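PDB 2EIG: lectin from Lotus tetragonolobus, which probably binds L-fucosyl sugars as a seed lectin of the legume family, carrying manganese and calcium ions within each subunit. Local coordinates for residues 78-84 against 116-122; 98-104 against 205-209. All coordinates share one frame; numbering follows the deposited sequence.

Interaction 1. Residues 78-84 against 116-122. With MN (manganese (II) ion), chain F; CA (calcium ion), chain G.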
# COMPACT_ATOMS: atom_id res chain seq x y z
N PRO A 78 33.56 -6.70 2.72
CA PRO A 78 32.75 -5.63 3.33
C PRO A 78 31.77 -6.10 4.41
O PRO A 78 31.12 -7.18 4.28
CB PRO A 78 31.95 -5.05 2.16
CG PRO A 78 32.05 -6.02 1.06
CD PRO A 78 33.12 -7.04 1.36
N THR A 79 31.64 -5.26 5.44
CA THR A 79 30.55 -5.30 6.41
C THR A 79 30.57 -4.00 7.18
O THR A 79 31.56 -3.31 7.15
CB THR A 79 30.57 -6.51 7.39
OG1 THR A 79 31.30 -6.24 8.59
CG2 THR A 79 31.09 -7.74 6.75
N ASP A 80 29.45 -3.62 7.82
CA ASP A 80 28.21 -4.39 7.74
C ASP A 80 27.11 -3.62 7.05
O ASP A 80 26.20 -4.18 6.50
CB ASP A 80 27.76 -4.78 9.15
CG ASP A 80 28.24 -6.16 9.55
OD1 ASP A 80 27.53 -7.10 9.16
OD2 ASP A 80 29.31 -6.27 10.23
N GLY A 81 27.14 -2.32 7.16
CA GLY A 81 26.21 -1.52 6.40
C GLY A 81 26.03 -0.23 7.11
O GLY A 81 26.61 -0.03 8.16
N VAL A 82 25.24 0.64 6.49
CA VAL A 82 24.83 1.89 7.09
C VAL A 82 23.30 1.97 6.88
O VAL A 82 22.77 1.55 5.84
CB VAL A 82 25.60 3.14 6.49
CG1 VAL A 82 25.52 3.18 4.94
CG2 VAL A 82 25.09 4.49 7.10
N VAL A 83 22.61 2.48 7.88
CA VAL A 83 21.18 2.69 7.78
C VAL A 83 20.77 4.11 8.03
O VAL A 83 21.41 4.77 8.81
CB VAL A 83 20.40 1.71 8.70
CG1 VAL A 83 21.10 0.32 8.62
CG2 VAL A 83 20.30 2.23 10.15
N PHE A 84 19.73 4.56 7.35
CA PHE A 84 18.92 5.65 7.80
C PHE A 84 17.79 5.09 8.69
O PHE A 84 17.11 4.13 8.32
CB PHE A 84 18.29 6.45 6.64
CG PHE A 84 17.34 7.52 7.13
CD1 PHE A 84 17.84 8.75 7.60
CD2 PHE A 84 15.98 7.29 7.21
CE1 PHE A 84 16.99 9.72 8.09
CE2 PHE A 84 15.11 8.24 7.68
CZ PHE A 84 15.60 9.48 8.11
N ALA A 116 13.96 1.57 9.80
CA ALA A 116 15.23 1.80 9.16
C ALA A 116 15.19 1.44 7.67
O ALA A 116 14.43 0.57 7.25
CB ALA A 116 16.32 1.00 9.88
N VAL A 117 15.96 2.19 6.88
CA VAL A 117 16.35 1.84 5.55
C VAL A 117 17.86 1.50 5.61
O VAL A 117 18.72 2.37 5.86
CB VAL A 117 16.07 2.98 4.53
CG1 VAL A 117 16.52 2.57 3.10
CG2 VAL A 117 14.54 3.42 4.57
N GLU A 118 18.16 0.24 5.37
CA GLU A 118 19.50 -0.28 5.53
C GLU A 118 20.14 -0.48 4.18
O GLU A 118 19.51 -0.82 3.19
CB GLU A 118 19.54 -1.61 6.32
CG GLU A 118 18.83 -2.72 5.56
CD GLU A 118 19.03 -4.10 6.16
OE1 GLU A 118 18.88 -4.28 7.37
OE2 GLU A 118 19.31 -5.00 5.38
N PHE A 119 21.44 -0.30 4.18
CA PHE A 119 22.24 -0.49 3.00
C PHE A 119 23.20 -1.50 3.60
O PHE A 119 24.14 -1.16 4.31
CB PHE A 119 22.92 0.82 2.59
CG PHE A 119 21.97 1.88 2.10
CD1 PHE A 119 21.42 2.81 2.99
CD2 PHE A 119 21.60 1.93 0.75
CE1 PHE A 119 20.54 3.80 2.55
CE2 PHE A 119 20.73 2.92 0.30
CZ PHE A 119 20.19 3.86 1.19
N ASP A 120 22.94 -2.75 3.33
CA ASP A 120 23.55 -3.83 4.03
C ASP A 120 24.53 -4.47 3.05
O ASP A 120 24.14 -4.93 1.98
CB ASP A 120 22.43 -4.81 4.44
CG ASP A 120 22.90 -5.96 5.30
OD1 ASP A 120 22.08 -6.56 6.01
OD2 ASP A 120 24.09 -6.32 5.28
N SER A 121 25.80 -4.50 3.44
CA SER A 121 26.88 -4.93 2.53
C SER A 121 27.28 -6.38 2.77
O SER A 121 28.22 -6.85 2.19
CB SER A 121 28.09 -4.04 2.77
OG SER A 121 28.44 -4.02 4.15
N HIS A 122 26.65 -7.05 3.72
CA HIS A 122 27.09 -8.38 4.14
C HIS A 122 25.91 -9.32 4.45
O HIS A 122 25.13 -9.02 5.35
CB HIS A 122 27.96 -8.27 5.39
CG HIS A 122 28.38 -9.60 5.95
ND1 HIS A 122 29.40 -10.34 5.40
CD2 HIS A 122 27.93 -10.31 7.01
CE1 HIS A 122 29.56 -11.45 6.09
NE2 HIS A 122 28.66 -11.47 7.06
MN MN F . 19.94 -7.06 5.77
CA CA G . 23.76 -8.03 7.03
O HOH W 1 30.95 -9.59 3.51
O HOH W 2 25.48 -6.69 7.90
O HOH W 3 19.59 -6.74 7.89
O HOH W 4 17.80 -7.61 5.40
O HOH W 5 22.40 -7.42 8.77

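Interaction 2. Residues 98-104 against 205-209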
# COMPACT_ATOMS: atom_id res chain seq x y z
N GLN A 98 26.23 -4.99 17.60
CA GLN A 98 27.43 -4.99 16.74
C GLN A 98 27.21 -5.70 15.43
O GLN A 98 26.25 -6.49 15.28
CB GLN A 98 28.66 -5.53 17.48
CG GLN A 98 29.19 -4.56 18.55
CD GLN A 98 30.52 -5.02 19.08
OE1 GLN A 98 31.54 -4.31 18.95
NE2 GLN A 98 30.54 -6.24 19.62
N GLY A 99 28.11 -5.43 14.48
CA GLY A 99 28.15 -6.21 13.23
C GLY A 99 26.85 -6.12 12.44
O GLY A 99 26.35 -5.01 12.11
N GLY A 100 26.30 -7.29 12.14
CA GLY A 100 25.15 -7.39 11.26
C GLY A 100 23.85 -6.83 11.85
O GLY A 100 22.86 -6.70 11.11
N TYR A 101 23.87 -6.56 13.16
CA TYR A 101 22.73 -5.91 13.87
C TYR A 101 22.71 -4.39 13.68
O TYR A 101 21.79 -3.72 14.13
CB TYR A 101 22.71 -6.27 15.33
CG TYR A 101 22.48 -7.74 15.52
CD1 TYR A 101 21.21 -8.31 15.24
CD2 TYR A 101 23.54 -8.60 15.89
CE1 TYR A 101 20.99 -9.68 15.34
CE2 TYR A 101 23.32 -9.99 16.00
CZ TYR A 101 22.04 -10.52 15.73
OH TYR A 101 21.75 -11.88 15.83
N LEU A 102 23.72 -3.88 12.96
CA LEU A 102 23.71 -2.52 12.39
C LEU A 102 23.62 -1.36 13.37
O LEU A 102 23.41 -0.23 12.96
CB LEU A 102 22.68 -2.39 11.22
CG LEU A 102 23.05 -3.24 9.99
CD1 LEU A 102 21.93 -3.37 8.97
CD2 LEU A 102 24.34 -2.75 9.23
N GLY A 103 23.89 -1.62 14.64
CA GLY A 103 23.81 -0.62 15.69
C GLY A 103 22.37 -0.21 15.97
O GLY A 103 22.13 0.78 16.64
N ILE A 104 21.41 -0.97 15.45
CA ILE A 104 19.97 -0.63 15.63
C ILE A 104 19.18 -1.72 16.38
O ILE A 104 18.14 -1.45 16.96
CB ILE A 104 19.25 -0.28 14.31
CG1 ILE A 104 19.33 -1.44 13.29
CG2 ILE A 104 19.80 1.09 13.74
CD1 ILE A 104 18.72 -1.16 11.92
N SER A 205 22.94 4.92 11.40
CA SER A 205 23.69 4.00 12.17
C SER A 205 24.50 3.15 11.21
O SER A 205 24.02 2.78 10.14
CB SER A 205 22.75 3.11 13.00
OG SER A 205 23.50 2.16 13.68
N ALA A 206 25.72 2.83 11.62
CA ALA A 206 26.61 2.02 10.79
C ALA A 206 27.51 1.18 11.65
O ALA A 206 27.86 1.58 12.73
CB ALA A 206 27.43 2.93 9.87
N THR A 207 27.86 -0.02 11.18
CA THR A 207 28.73 -0.89 11.93
C THR A 207 29.71 -1.54 10.96
O THR A 207 29.47 -1.62 9.77
CB THR A 207 27.98 -2.08 12.61
OG1 THR A 207 27.15 -2.71 11.62
CG2 THR A 207 27.17 -1.61 13.80
N THR A 208 30.81 -1.99 11.52
CA THR A 208 31.81 -2.78 10.80
C THR A 208 32.17 -3.87 11.81
O THR A 208 31.84 -3.80 12.99
CB THR A 208 33.04 -1.95 10.44
OG1 THR A 208 33.60 -1.41 11.64
CG2 THR A 208 32.69 -0.78 9.46
N TRP A 209 32.86 -4.87 11.33
CA TRP A 209 33.08 -6.05 12.11
C TRP A 209 34.61 -6.27 12.18
O TRP A 209 35.40 -5.30 12.17
CB TRP A 209 32.30 -7.22 11.49
CG TRP A 209 32.22 -8.44 12.32
CD1 TRP A 209 32.66 -9.69 11.99
CD2 TRP A 209 31.69 -8.53 13.65
NE1 TRP A 209 32.44 -10.55 13.02
CE2 TRP A 209 31.84 -9.87 14.06
CE3 TRP A 209 31.07 -7.62 14.52
CZ2 TRP A 209 31.38 -10.34 15.30
CZ3 TRP A 209 30.66 -8.07 15.79
CH2 TRP A 209 30.81 -9.43 16.16
O HOH W 6 30.05 -3.58 15.04

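Interaction 1. Residues 78-84 against 116-122
Antiparallel pairing joins the strand that begins at G81 to the one that ends at D120, two neighbours in the curved seven-stranded sheet of the lectin, and runs on into loops where D80 meets S121 and H122. The short strand axes lie 160° apart, and V82 pairs with F119, and F84 with V117, through reciprocal backbone hydrogen bonds, the shortest from V117 N to F84 O at 2.7 Å. On the face that carries V82, F84, V117 and F119, the side chains pack against other strands: F119 meets the ring of F68 and touches M176, and F84 touches W221 and F223. G81 suits its place because its CA comes to 3.0 Å from F119 O, and its phi of 155° strains any residue with a CB. On the other face, shared by G81, D120, V83 and E118, the branched V83 lays CG1 against E118 CB at 3.4 Å, flanking the stem of a metal ligand.

The carboxylate of E118 reaches manganese through OE2 at 2.2 Å. D120 spans both ions: OD1 binds manganese and calcium, while OD2 binds calcium and accepts H122 N in an Asx turn, and H122 O binds calcium at 2.4 Å. D127 and H135 complete the manganese site; D127 and N124 add to calcium. S121 N donates to D80 O at 3.1 Å, from above the carbonyl plane, and S121 OG bonds to E214. With its CG anti to the backbone N (chi1 176°), H122 lies alongside T79, whose CG2 meets its ring obliquely. D80 follows a cis peptide bond, and a calcium-bound water donates to D80 O at 3.0 Å; its suspiciously short approach to OD1 is doubtful. As in other legume lectins, this cis-peptide aspartate probably shapes the carbohydrate site.

Interaction 2. Residues 98-104 against 205-209
S205 opens the contact by donating its hydroxyl to L102 O, a very short bond with OG at 2.5 Å. OG sits anti to the backbone N (chi1 176°), which carries it out to the loop, and CB meets I104 CG2 at 3.7 Å. A206 points away from the loop, and its backbone bonds to S41 of the neighbouring strand; its small methyl lies against V82.

T207 turns toward the loop again and uses both branches. OG1 donates to G99 O, also at a very short 2.5 Å, while CG2 rests 3.4 Å from G103 N. Since L102 N bonds to G99 O as well, that carbonyl is gripped twice and the 3-10 turn through G100 and Y101 is held closed. In the jelly-roll fold of legume lectins this is the loop between strands 81-88 and 115-120, folded back over the concave face of the seven-stranded sheet. L102 CD2 lies 3.7 Å from T207 OG1, and its branched end also packs on V83 and E118.

T208 points the other way, bonding its hydroxyl to T39, but its carbonyl reaches G99 N through a water that lies 2.7 Å from T208 O. At W209 the strand has ended and the indole turns back: CZ3 presents the ring edge to Q98 CB at 3.6 Å, and CE3 comes so near G99 CA that glycine, with phi positive there, fits.

How the interactions relate
Strand 81-88, which carries part of segment 78-84 of interaction 1, lies between its partner 116-122 and segment 205-209 of interaction 2, bonded to both; the centres of the two contacts are 8 Å apart. V83 N probably bonds to S205 O at 2.7 Å, and D80 N to T207 O at 2.8 Å; D80 and G81 both face T207 in a classic beta bulge. The loop of interaction 2 also packs on D80, where D80 CG lies 3.2 Å from G99 C, so both contacts frame this aspartate. The side chain of L102 is about 5 Å from manganese and from calcium. The bound N-acetylglucosamine sits at N4, T6 and S222, apart from the metals and D80.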